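PDB 6ZRY: DMATS type aromatic prenyltransferase from Micromonospora olivasterospora, which probably transfers a dimethylallyl group to the 6-position of the indole ring of tryptophan, as a bacterial aromatic prenyltransferase of the ABBA-barrel fold. Local coordinates for residues 2-5 with 6-10; 12-15 with 16-20; 286-289 with 290-293; 296-300 with 301-305; 317-320 with 321-324. All coordinates share one frame; numbering follows the deposited sequence.

Contact 1 of 5, residues 2-5 with 6-10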
loop_
_atom_site.group_PDB
_atom_site.type_symbol
_atom_site.label_atom_id
_atom_site.label_comp_id
_atom_site.label_asym_id
_atom_site.label_seq_id
_atom_site.Cartn_x
_atom_site.Cartn_y
_atom_site.Cartn_z
ATOM N N ALA A 2 -15.581 -1.272 29.153
ATOM C CA ALA A 2 -15.114 0.062 28.729
ATOM C C ALA A 2 -15.717 0.414 27.375
ATOM O O ALA A 2 -16.436 -0.411 26.817
ATOM C CB ALA A 2 -13.617 0.069 28.650
ATOM N N GLY A 3 -15.402 1.597 26.872
ATOM C CA GLY A 3 -15.610 1.954 25.466
ATOM C C GLY A 3 -14.763 1.073 24.581
ATOM O O GLY A 3 -13.753 0.492 25.072
ATOM N N LEU A 4 -15.141 0.952 23.326
ATOM C CA LEU A 4 -14.351 0.205 22.331
ATOM C C LEU A 4 -13.021 0.894 22.170
ATOM O O LEU A 4 -13.002 2.131 22.199
ATOM C CB LEU A 4 -15.116 0.149 21.024
ATOM C CG LEU A 4 -16.353 -0.735 21.070
ATOM C CD1 LEU A 4 -17.153 -0.617 19.791
ATOM C CD2 LEU A 4 -15.953 -2.157 21.296
ATOM N N SER A 5 -11.948 0.118 22.059
ATOM C CA SER A 5 -10.614 0.608 21.642
ATOM C C SER A 5 -10.405 0.431 20.131
ATOM O O SER A 5 -11.124 -0.337 19.464
ATOM C CB SER A 5 -9.533 -0.094 22.401
ATOM O OG SER A 5 -9.489 -1.474 22.035
ATOM N N VAL A 6 -9.366 1.059 19.615
ATOM C CA VAL A 6 -8.927 0.839 18.228
ATOM C C VAL A 6 -8.602 -0.643 18.032
ATOM O O VAL A 6 -9.010 -1.178 17.018
ATOM C CB VAL A 6 -7.746 1.735 17.885
ATOM C CG1 VAL A 6 -7.257 1.480 16.469
ATOM C CG2 VAL A 6 -8.099 3.197 18.121
ATOM N N SER A 7 -7.887 -1.275 18.956
ATOM C CA SER A 7 -7.563 -2.721 18.881
ATOM C C SER A 7 -8.858 -3.553 18.799
ATOM O O SER A 7 -8.918 -4.534 17.991
ATOM C CB SER A 7 -6.717 -3.162 20.047
ATOM O OG SER A 7 -6.621 -4.598 20.075
ATOM N N ASP A 8 -9.835 -3.246 19.638
ATOM C CA ASP A 8 -11.126 -3.977 19.669
ATOM C C ASP A 8 -11.704 -4.012 18.245
ATOM O O ASP A 8 -12.020 -5.129 17.757
ATOM C CB ASP A 8 -12.126 -3.336 20.630
ATOM C CG ASP A 8 -11.781 -3.424 22.104
ATOM O OD1 ASP A 8 -10.965 -4.266 22.474
ATOM O OD2 ASP A 8 -12.290 -2.590 22.850
ATOM N N HIS A 9 -11.774 -2.845 17.592
ATOM C CA HIS A 9 -12.315 -2.681 16.226
ATOM C C HIS A 9 -11.444 -3.475 15.240
ATOM O O HIS A 9 -11.989 -4.340 14.514
ATOM C CB HIS A 9 -12.417 -1.201 15.894
ATOM C CG HIS A 9 -13.279 -0.919 14.702
ATOM N ND1 HIS A 9 -14.642 -1.102 14.720
ATOM C CD2 HIS A 9 -12.976 -0.497 13.459
ATOM C CE1 HIS A 9 -15.141 -0.788 13.510
ATOM N NE2 HIS A 9 -14.147 -0.417 12.745
ATOM N N LEU A 10 -10.131 -3.186 15.181
ATOM C CA LEU A 10 -9.247 -3.700 14.095
ATOM C C LEU A 10 -8.980 -5.182 14.292
ATOM O O LEU A 10 -8.893 -5.898 13.304
ATOM C CB LEU A 10 -7.925 -2.951 14.084
ATOM C CG LEU A 10 -7.995 -1.435 13.927
ATOM C CD1 LEU A 10 -6.629 -0.888 13.603
ATOM C CD2 LEU A 10 -8.969 -1.010 12.894
#
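A capping box closes the N-terminus of helix 6-21, with S5 and D8 each using a side chain to bind the other's backbone. S5 OG accepts from D8 N at 3.0 Å, satisfying a first-turn N-H, as an N-cap side chain does. In return S5 N gives a nearly straight bond to D8 OD2 at 2.8 Å, with an N-H...O angle of 173°, reaching the carboxylate oxygen from above its plane, 49° out of it. With chi1 at 67°, S5 OG sits between its own N and carbonyl carbon, where it faces D8 N. Serine suits this N-cap because its short hydroxyl reaches the backbone without a long chain to order, and aspartate three residues on is long enough to return the bond; its negative charge would also be steadied by the positive end of the helix dipole. The regular helix then takes over as H9 N binds S5 O at 3.2 Å. Outside the box, L4 CD2 lies 4.0 Å from D8 OD2, the two side chains crossing at a slant, and L4 also touches L44. V6 turns to V39 and Y350, while H9 NE2 bonds to A347 O.

Contact 2 of 5, residues 12-15 with 16-20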
loop_
_atom_site.group_PDB
_atom_site.type_symbol
_atom_site.label_atom_id
_atom_site.label_comp_id
_atom_site.label_asym_id
_atom_site.label_seq_id
_atom_site.Cartn_x
_atom_site.Cartn_y
_atom_site.Cartn_z
ATOM N N GLY A 12 -10.911 -7.421 15.560
ATOM C CA GLY A 12 -12.115 -8.152 15.093
ATOM C C GLY A 12 -12.161 -8.247 13.582
ATOM O O GLY A 12 -12.445 -9.296 13.062
ATOM N N GLN A 13 -11.886 -7.143 12.896
ATOM C CA GLN A 13 -11.794 -7.100 11.421
ATOM C C GLN A 13 -10.752 -8.122 10.950
ATOM O O GLN A 13 -11.071 -8.914 10.053
ATOM C CB GLN A 13 -11.484 -5.678 10.975
ATOM C CG GLN A 13 -12.613 -4.704 11.226
ATOM C CD GLN A 13 -12.244 -3.276 10.952
ATOM O OE1 GLN A 13 -11.175 -2.812 11.338
ATOM N NE2 GLN A 13 -13.134 -2.549 10.292
ATOM N N LEU A 14 -9.547 -8.099 11.502
ATOM C CA LEU A 14 -8.465 -9.012 11.055
ATOM C C LEU A 14 -8.870 -10.480 11.300
ATOM O O LEU A 14 -8.594 -11.308 10.450
ATOM C CB LEU A 14 -7.160 -8.690 11.771
ATOM C CG LEU A 14 -5.984 -9.575 11.368
ATOM C CD1 LEU A 14 -5.769 -9.526 9.880
ATOM C CD2 LEU A 14 -4.711 -9.173 12.102
ATOM N N ALA A 15 -9.422 -10.784 12.459
ATOM C CA ALA A 15 -9.837 -12.166 12.833
ATOM C C ALA A 15 -10.812 -12.703 11.768
ATOM O O ALA A 15 -10.613 -13.821 11.285
ATOM C CB ALA A 15 -10.438 -12.167 14.214
ATOM N N ARG A 16 -11.793 -11.900 11.375
ATOM C CA ARG A 16 -12.798 -12.291 10.366
ATOM C C ARG A 16 -12.131 -12.386 8.990
ATOM O O ARG A 16 -12.435 -13.356 8.252
ATOM C CB ARG A 16 -13.997 -11.343 10.424
ATOM C CG ARG A 16 -14.824 -11.463 11.697
ATOM C CD ARG A 16 -16.078 -10.620 11.623
ATOM N NE ARG A 16 -15.777 -9.203 11.549
ATOM C CZ ARG A 16 -15.646 -8.374 12.605
ATOM N NH1 ARG A 16 -15.346 -7.094 12.412
ATOM N NH2 ARG A 16 -15.823 -8.822 13.846
ATOM N N LEU A 17 -11.217 -11.481 8.653
ATOM C CA LEU A 17 -10.563 -11.491 7.319
ATOM C C LEU A 17 -9.707 -12.765 7.171
ATOM O O LEU A 17 -9.577 -13.297 6.020
ATOM C CB LEU A 17 -9.693 -10.242 7.184
ATOM C CG LEU A 17 -10.416 -8.973 6.762
ATOM C CD1 LEU A 17 -9.458 -7.795 6.818
ATOM C CD2 LEU A 17 -10.985 -9.111 5.350
ATOM N N CYS A 18 -9.077 -13.183 8.261
ATOM C CA CYS A 18 -8.209 -14.385 8.313
ATOM C C CYS A 18 -9.037 -15.616 7.950
ATOM O O CYS A 18 -8.534 -16.445 7.147
ATOM C CB CYS A 18 -7.558 -14.555 9.677
ATOM S SG CYS A 18 -6.095 -13.527 9.887
ATOM N N GLU A 19 -10.247 -15.722 8.507
ATOM C CA GLU A 19 -11.189 -16.842 8.253
ATOM C C GLU A 19 -11.560 -16.831 6.783
ATOM O O GLU A 19 -11.545 -17.891 6.167
ATOM C CB GLU A 19 -12.456 -16.722 9.091
ATOM C CG GLU A 19 -12.227 -16.940 10.569
ATOM C CD GLU A 19 -13.396 -17.587 11.297
ATOM O OE1 GLU A 19 -14.512 -17.062 11.185
ATOM O OE2 GLU A 19 -13.185 -18.623 11.964
ATOM N N VAL A 20 -11.873 -15.658 6.247
ATOM C CA VAL A 20 -12.245 -15.491 4.815
ATOM C C VAL A 20 -11.100 -16.040 3.937
ATOM O O VAL A 20 -11.402 -16.797 3.005
ATOM C CB VAL A 20 -12.596 -14.022 4.482
ATOM C CG1 VAL A 20 -12.700 -13.784 2.989
ATOM C CG2 VAL A 20 -13.869 -13.581 5.170
#
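R16 starts with CG beside its backbone N (chi1 -68°), and a bend at chi3 (-65°) folds its chain back along the helix until the guanidinium lies flat against the turn before it. G12 O sits over the centre of that group, 3.3 Å above the plane, and is 3.4 Å from R16 CZ. The same carbonyl receives the helical bond from R16 N at 3.2 Å, so the oxygen has a backbone donor and the face of a positive group close by, a placing that is probably favourable electrostatically. Glycine suits position 12 because a beta carbon there would come tightly against R16 NH2. Q13 CG brushes R16 NH1 at 3.8 Å, with the amide and guanidinium planes 65° apart; the polar ends go elsewhere, Q13 NE2 to the carbonyl oxygens of V315 and A347, R16 NE to that of A314.

On the buried side, L14 has CG anti to its N, and its CD1 meets C18 SG at 4.0 Å, leucine and the compact thiol both packing on L75 and P28. L17 N binds Q13 O at 2.9 Å, and its side chain faces F63 and helix 305-315. Bonds from residue i+4 to i, apolar groups toward the sheet and charged ones toward solvent are the marks of an amphipathic alpha-helix, here on the outer, helical layer of the ABBA barrel.

Contact 3 of 5, residues 286-289 with 290-293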
loop_
_atom_site.group_PDB
_atom_site.type_symbol
_atom_site.label_atom_id
_atom_site.label_comp_id
_atom_site.label_asym_id
_atom_site.label_seq_id
_atom_site.Cartn_x
_atom_site.Cartn_y
_atom_site.Cartn_z
ATOM N N ASP A 286 -20.598 5.752 -3.757
ATOM C CA ASP A 286 -20.659 4.966 -2.517
ATOM C C ASP A 286 -19.982 3.608 -2.732
ATOM O O ASP A 286 -19.660 3.285 -3.841
ATOM C CB ASP A 286 -22.127 4.807 -2.087
ATOM C CG ASP A 286 -22.982 4.168 -3.150
ATOM O OD1 ASP A 286 -22.783 2.975 -3.419
ATOM O OD2 ASP A 286 -23.824 4.868 -3.711
ATOM N N ASP A 287 -19.873 2.841 -1.666
ATOM C CA ASP A 287 -19.198 1.538 -1.641
ATOM C C ASP A 287 -20.019 0.466 -2.355
ATOM O O ASP A 287 -19.420 -0.532 -2.720
ATOM C CB ASP A 287 -18.837 1.201 -0.206
ATOM C CG ASP A 287 -17.559 1.929 0.159
ATOM O OD1 ASP A 287 -16.543 1.700 -0.599
ATOM O OD2 ASP A 287 -17.583 2.718 1.156
ATOM N N GLN A 288 -21.336 0.629 -2.519
ATOM C CA GLN A 288 -22.114 -0.326 -3.344
ATOM C C GLN A 288 -21.622 -0.189 -4.777
ATOM O O GLN A 288 -21.286 -1.224 -5.404
ATOM C CB GLN A 288 -23.610 -0.100 -3.277
ATOM C CG GLN A 288 -24.399 -1.171 -4.031
ATOM C CD GLN A 288 -24.250 -2.539 -3.431
ATOM O OE1 GLN A 288 -24.668 -2.798 -2.300
ATOM N NE2 GLN A 288 -23.604 -3.431 -4.156
ATOM N N GLU A 289 -21.523 1.030 -5.265
ATOM C CA GLU A 289 -21.007 1.249 -6.637
ATOM C C GLU A 289 -19.561 0.748 -6.732
ATOM O O GLU A 289 -19.213 0.057 -7.751
ATOM C CB GLU A 289 -21.092 2.697 -7.063
ATOM C CG GLU A 289 -20.747 2.834 -8.537
ATOM C CD GLU A 289 -20.818 4.219 -9.125
ATOM O OE1 GLU A 289 -20.675 5.176 -8.379
ATOM O OE2 GLU A 289 -21.046 4.313 -10.370
ATOM N N ALA A 290 -18.714 1.046 -5.744
ATOM C CA ALA A 290 -17.318 0.582 -5.800
ATOM C C ALA A 290 -17.324 -0.951 -5.805
ATOM O O ALA A 290 -16.572 -1.533 -6.552
ATOM C CB ALA A 290 -16.462 1.120 -4.624
ATOM N N ARG A 291 -18.137 -1.575 -4.964
ATOM C CA ARG A 291 -18.131 -3.065 -4.857
ATOM C C ARG A 291 -18.530 -3.635 -6.231
ATOM O O ARG A 291 -17.935 -4.607 -6.657
ATOM C CB ARG A 291 -19.046 -3.561 -3.731
ATOM C CG ARG A 291 -19.198 -5.080 -3.723
ATOM C CD ARG A 291 -20.352 -5.551 -4.597
ATOM N NE ARG A 291 -20.375 -6.988 -4.778
ATOM C CZ ARG A 291 -20.983 -7.629 -5.781
ATOM N NH1 ARG A 291 -21.608 -6.958 -6.730
ATOM N NH2 ARG A 291 -20.938 -8.949 -5.838
ATOM N N ASP A 292 -19.524 -3.029 -6.862
ATOM C CA ASP A 292 -20.054 -3.482 -8.182
ATOM C C ASP A 292 -18.960 -3.390 -9.243
ATOM O O ASP A 292 -18.875 -4.320 -10.044
ATOM C CB ASP A 292 -21.342 -2.744 -8.529
ATOM C CG ASP A 292 -22.509 -3.144 -7.625
ATOM O OD1 ASP A 292 -22.404 -4.212 -6.917
ATOM O OD2 ASP A 292 -23.498 -2.424 -7.617
ATOM N N ARG A 293 -18.140 -2.339 -9.240
ATOM C CA ARG A 293 -17.059 -2.180 -10.227
ATOM C C ARG A 293 -15.989 -3.221 -9.979
ATOM O O ARG A 293 -15.500 -3.806 -10.929
ATOM C CB ARG A 293 -16.461 -0.783 -10.167
ATOM C CG ARG A 293 -17.444 0.298 -10.535
ATOM C CD ARG A 293 -16.749 1.596 -10.771
ATOM N NE ARG A 293 -17.675 2.677 -11.037
ATOM C CZ ARG A 293 -17.355 3.974 -10.998
ATOM N NH1 ARG A 293 -16.130 4.371 -10.677
ATOM N NH2 ARG A 293 -18.290 4.875 -11.192
HETATM O O HOH W 1 -20.348 1.854 -11.942
#
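Side chains a turn apart, E289 with R293 and Q288 with D292, pair by charge and hydrogen bond along the first turns of helix 287-300, on the outside of the barrel. The glutamate is fully extended, CG anti to its N (chi1 -172°), and E289 OE2 makes a salt bridge with R293 NH2 at 2.9 Å; the hydrogen bond within it is weak, and the carboxylate and guanidinium planes stand 67° apart. A water bridges the pair along the same guanidinium edge, donating to E289 OE2 and accepting from R293 NE at 2.9 Å in the guanidinium plane. R293 NH1 has further acceptors in the carbonyls of A246 and Y283.

D292 OD1 is gripped twice, from opposite faces of its carboxylate. Q288 NE2 gives one bond at 3.1 Å, keeping it within its amide plane, and R291 NH1 gives the other at 2.9 Å, edge-on as a salt bridge. R291 NE goes on to D309 of helix 305-315. A290, small enough for a buried place, lies against I327.

D286 is the N-cap: its OD1 accepts from E289 N at 3.0 Å, on the syn side but tilted from the carboxylate plane, and more weakly from Q288 N, while OD2 pairs with R321.

Acids gathered in the first turn probably gain from the helix dipole, and each arginine, shared among several acceptors, is likely to be held in one orientation.

Contact 4 of 5, residues 296-300 with 301-305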
loop_
_atom_site.group_PDB
_atom_site.type_symbol
_atom_site.label_atom_id
_atom_site.label_comp_id
_atom_site.label_asym_id
_atom_site.label_seq_id
_atom_site.Cartn_x
_atom_site.Cartn_y
_atom_site.Cartn_z
ATOM N N ALA A 296 -17.077 -6.583 -11.085
ATOM C CA ALA A 296 -16.990 -6.677 -12.570
ATOM C C ALA A 296 -15.554 -7.010 -12.978
ATOM O O ALA A 296 -15.336 -7.834 -13.918
ATOM C CB ALA A 296 -17.484 -5.400 -13.206
ATOM N N LEU A 297 -14.573 -6.389 -12.327
ATOM C CA LEU A 297 -13.162 -6.618 -12.667
ATOM C C LEU A 297 -12.792 -8.038 -12.274
ATOM O O LEU A 297 -12.175 -8.712 -13.088
ATOM C CB LEU A 297 -12.289 -5.574 -11.981
ATOM C CG LEU A 297 -12.400 -4.179 -12.588
ATOM C CD1 LEU A 297 -11.774 -3.133 -11.703
ATOM C CD2 LEU A 297 -11.780 -4.136 -13.965
ATOM N N LEU A 298 -13.162 -8.467 -11.066
ATOM C CA LEU A 298 -12.855 -9.850 -10.611
ATOM C C LEU A 298 -13.485 -10.876 -11.575
ATOM O O LEU A 298 -12.796 -11.873 -11.933
ATOM C CB LEU A 298 -13.345 -10.051 -9.184
ATOM C CG LEU A 298 -12.557 -9.327 -8.090
ATOM C CD1 LEU A 298 -13.131 -9.672 -6.735
ATOM C CD2 LEU A 298 -11.094 -9.671 -8.131
ATOM N N VAL A 299 -14.735 -10.659 -11.987
ATOM C CA VAL A 299 -15.441 -11.596 -12.910
ATOM C C VAL A 299 -14.684 -11.659 -14.238
ATOM O O VAL A 299 -14.481 -12.782 -14.741
ATOM C CB VAL A 299 -16.910 -11.208 -13.095
ATOM C CG1 VAL A 299 -17.529 -11.858 -14.331
ATOM C CG2 VAL A 299 -17.710 -11.544 -11.855
ATOM N N ARG A 300 -14.302 -10.514 -14.790
ATOM C CA ARG A 300 -13.545 -10.441 -16.080
ATOM C C ARG A 300 -12.249 -11.272 -15.963
ATOM O O ARG A 300 -11.883 -11.932 -16.934
ATOM C CB ARG A 300 -13.298 -8.982 -16.479
ATOM C CG ARG A 300 -12.590 -8.800 -17.824
ATOM C CD ARG A 300 -12.424 -7.325 -18.225
ATOM N NE ARG A 300 -13.714 -6.621 -18.296
ATOM C CZ ARG A 300 -13.919 -5.381 -18.792
ATOM N NH1 ARG A 300 -12.913 -4.676 -19.303
ATOM N NH2 ARG A 300 -15.148 -4.864 -18.781
ATOM N N TYR A 301 -11.603 -11.280 -14.791
ATOM C CA TYR A 301 -10.303 -11.954 -14.571
ATOM C C TYR A 301 -10.493 -13.401 -14.130
ATOM O O TYR A 301 -9.485 -14.059 -13.843
ATOM C CB TYR A 301 -9.462 -11.123 -13.601
ATOM C CG TYR A 301 -8.776 -9.999 -14.313
ATOM C CD1 TYR A 301 -7.583 -10.231 -14.978
ATOM C CD2 TYR A 301 -9.332 -8.735 -14.389
ATOM C CE1 TYR A 301 -6.923 -9.212 -15.656
ATOM C CE2 TYR A 301 -8.705 -7.715 -15.084
ATOM C CZ TYR A 301 -7.487 -7.953 -15.711
ATOM O OH TYR A 301 -6.831 -6.973 -16.409
ATOM N N GLY A 302 -11.735 -13.892 -14.119
ATOM C CA GLY A 302 -12.052 -15.281 -13.756
ATOM C C GLY A 302 -11.973 -15.512 -12.265
ATOM O O GLY A 302 -11.778 -16.669 -11.874
ATOM N N PHE A 303 -12.105 -14.463 -11.446
ATOM C CA PHE A 303 -12.043 -14.565 -9.965
ATOM C C PHE A 303 -13.475 -14.753 -9.443
ATOM O O PHE A 303 -14.441 -14.597 -10.242
ATOM C CB PHE A 303 -11.302 -13.377 -9.348
ATOM C CG PHE A 303 -9.811 -13.375 -9.566
ATOM C CD1 PHE A 303 -9.013 -14.370 -9.028
ATOM C CD2 PHE A 303 -9.197 -12.371 -10.304
ATOM C CE1 PHE A 303 -7.642 -14.373 -9.238
ATOM C CE2 PHE A 303 -7.823 -12.377 -10.518
ATOM C CZ PHE A 303 -7.048 -13.382 -9.985
ATOM N N ASP A 304 -13.591 -15.174 -8.178
ATOM C CA ASP A 304 -14.873 -15.412 -7.462
ATOM C C ASP A 304 -15.220 -14.183 -6.597
ATOM O O ASP A 304 -14.421 -13.824 -5.647
ATOM C CB ASP A 304 -14.797 -16.686 -6.608
ATOM C CG ASP A 304 -16.134 -17.145 -6.056
ATOM O OD1 ASP A 304 -17.144 -16.451 -6.299
ATOM O OD2 ASP A 304 -16.157 -18.204 -5.380
ATOM N N THR A 305 -16.383 -13.587 -6.853
ATOM C CA THR A 305 -16.874 -12.390 -6.127
ATOM C C THR A 305 -17.319 -12.768 -4.704
ATOM O O THR A 305 -17.521 -11.862 -3.917
ATOM C CB THR A 305 -18.002 -11.675 -6.878
ATOM O OG1 THR A 305 -19.133 -12.533 -6.922
ATOM C CG2 THR A 305 -17.608 -11.264 -8.280
#
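L298 and F303 cross at about a right angle where helix 287-300 ends, L298 CD2 lying 3.9 Å from F303 CB; both side chains also rest on F67 of strand 61-68. Y301 is set quite differently. Its ring presents an edge to the helix, with L297 O in the ring plane and 3.1 Å from Y301 CD2, so that the weakly positive C-H rim faces a carbonyl oxygen. With chi1 at -82°, CG lies beside the backbone N, which itself bonds to L297 O at 3.1 Å; amide and ring edge thus share one acceptor. The phenol OH reaches E238 OE1 on helix 236-247. Trimming this tyrosine to an alanine would probably leave E238 without its hydroxyl partner and uncover the flank of L297 O that the ring edge now lines.

Between the two rings the backbone turns in a Schellman motif. F303 N bonds to L298 O at 2.7 Å and G302 N to V299 O at 3.0 Å, the second donor well above the carbonyl plane. G302 is the C-prime residue, and its phi of 76° is easy for glycine, which has no beta carbon to hinder it. Y301 O lies over one face of the F303 ring, offset toward the rim.

Farther on, V299 CG2 meets T305 CG2 at 3.6 Å, the branched side chains crossing obliquely. The last helical carbonyls thus find donors in the turn itself, and apolar contacts probably help hold the departing chain against the helix before D304 OD1 caps D306 N at the start of helix 305-315.

Contact 5 of 5, residues 317-320 with 321-324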
loop_
_atom_site.group_PDB
_atom_site.type_symbol
_atom_site.label_atom_id
_atom_site.label_comp_id
_atom_site.label_asym_id
_atom_site.label_seq_id
_atom_site.Cartn_x
_atom_site.Cartn_y
_atom_site.Cartn_z
ATOM N N PRO A 317 -20.361 -4.561 8.698
ATOM C CA PRO A 317 -21.705 -4.977 8.306
ATOM C C PRO A 317 -22.570 -3.828 7.791
ATOM O O PRO A 317 -23.726 -4.050 7.491
ATOM C CB PRO A 317 -22.227 -5.492 9.663
ATOM C CG PRO A 317 -21.681 -4.531 10.636
ATOM C CD PRO A 317 -20.280 -4.222 10.128
ATOM N N ARG A 318 -22.031 -2.614 7.698
ATOM C CA ARG A 318 -22.842 -1.429 7.331
ATOM C C ARG A 318 -23.353 -1.590 5.901
ATOM O O ARG A 318 -22.752 -2.310 5.101
ATOM C CB ARG A 318 -22.051 -0.138 7.433
ATOM C CG ARG A 318 -21.001 0.070 6.357
ATOM C CD ARG A 318 -20.724 1.554 6.346
ATOM N NE ARG A 318 -19.539 1.962 5.620
ATOM C CZ ARG A 318 -19.516 2.219 4.312
ATOM N NH1 ARG A 318 -20.594 2.006 3.569
ATOM N NH2 ARG A 318 -18.395 2.672 3.755
ATOM N N PRO A 319 -24.498 -0.971 5.557
ATOM C CA PRO A 319 -24.965 -0.958 4.175
ATOM C C PRO A 319 -23.900 -0.276 3.311
ATOM O O PRO A 319 -23.398 0.731 3.739
ATOM C CB PRO A 319 -26.245 -0.117 4.228
ATOM C CG PRO A 319 -26.734 -0.306 5.658
ATOM C CD PRO A 319 -25.445 -0.302 6.475
ATOM N N LEU A 320 -23.562 -0.843 2.173
ATOM C CA LEU A 320 -22.487 -0.271 1.320
ATOM C C LEU A 320 -22.933 1.082 0.776
ATOM O O LEU A 320 -22.080 1.978 0.653
ATOM C CB LEU A 320 -22.143 -1.255 0.216
ATOM C CG LEU A 320 -21.538 -2.555 0.702
ATOM C CD1 LEU A 320 -21.107 -3.389 -0.456
ATOM C CD2 LEU A 320 -20.363 -2.297 1.629
ATOM N N ARG A 321 -24.229 1.253 0.513
ATOM C CA ARG A 321 -24.807 2.538 0.044
ATOM C C ARG A 321 -24.604 3.675 1.041
ATOM O O ARG A 321 -24.686 4.805 0.623
ATOM C CB ARG A 321 -26.308 2.368 -0.203
ATOM C CG ARG A 321 -26.604 1.689 -1.520
ATOM C CD ARG A 321 -26.180 2.530 -2.716
ATOM N NE ARG A 321 -26.700 1.996 -3.973
ATOM C CZ ARG A 321 -26.232 2.306 -5.181
ATOM N NH1 ARG A 321 -25.232 3.160 -5.322
ATOM N NH2 ARG A 321 -26.780 1.759 -6.250
ATOM N N ASP A 322 -24.392 3.374 2.327
ATOM C CA ASP A 322 -24.442 4.364 3.430
ATOM C C ASP A 322 -23.115 5.102 3.563
ATOM O O ASP A 322 -23.022 5.933 4.432
ATOM C CB ASP A 322 -24.797 3.699 4.767
ATOM C CG ASP A 322 -26.269 3.347 4.923
ATOM O OD1 ASP A 322 -27.024 3.533 3.966
ATOM O OD2 ASP A 322 -26.635 2.893 6.018
ATOM N N GLY A 323 -22.122 4.825 2.721
ATOM C CA GLY A 323 -20.863 5.591 2.744
ATOM C C GLY A 323 -20.009 5.306 1.540
ATOM O O GLY A 323 -20.436 4.575 0.669
ATOM N N VAL A 324 -18.832 5.873 1.530
ATOM C CA VAL A 324 -17.837 5.732 0.471
ATOM C C VAL A 324 -16.491 5.587 1.177
ATOM O O VAL A 324 -16.414 5.971 2.379
ATOM C CB VAL A 324 -17.906 6.937 -0.485
ATOM C CG1 VAL A 324 -17.288 8.195 0.097
ATOM C CG2 VAL A 324 -17.286 6.619 -1.825
#
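The R318 guanidinium has G323 CA over one face, 4.0 Å from R318 CZ, and the carbonyl carbon of L320 at its edge, in plane. Glycine fits at 323 because a beta carbon there would press tightly on R318 NH2. From the edge, R318 NH1 gives two bonds that lie almost in the guanidinium plane: to P319 O at 3.1 Å and to L320 O at 3.3 Å, the latter carbonyl being met from above its own plane. P319 O takes a second bond from D322 N at 3.2 Å, its two donors coming from opposite faces of the carbonyl, and this closes the short 3-10 turn.

The proline ring, which helps keep the chain rigid into that turn, lies beside the D322 carboxylate; P319 CG is 3.2 Å from D322 OD2. A chi1 of 72° in R318 places CG between N and carbonyl carbon, from where the extended chain carries the guanidinium to the P319 and L320 carbonyls. R318 NH2 then makes salt bridges with D287 and E348, while R321 NH1 pairs with D286. A leucine in place of R318 would probably leave D287 and E348 without this positive partner and the P319 and L320 carbonyls without their side-chain donor. One guanidinium thus satisfies backbone oxygens and acids together, which is likely to fix the loop between helix 305-315 and strand 327-333 against the start of helix 287-300.

How the contacts relate
The contacts come in series along the chain. Contacts 1 and 2 lie on helix 6-21, about 15 Å between centres. Helix 287-300 carries contact 3 at its start and contact 4 at its end. Contacts 3 and 4 are about 14 Å apart between centres and touch through R291 and T305. Contact 5 follows helix 305-315; its centre is about 9 Å from that of contact 3, to which two salt bridges join it. Contacts 1 and 4 are farthest apart, about 34 Å between centres. All belong to the outer shell around the curled antiparallel sheet, away from the tryptophan pocket. Helix 305-315, between contacts 4 and 5, packs against helix 6-21 and so brings the N-terminal helix beside this region.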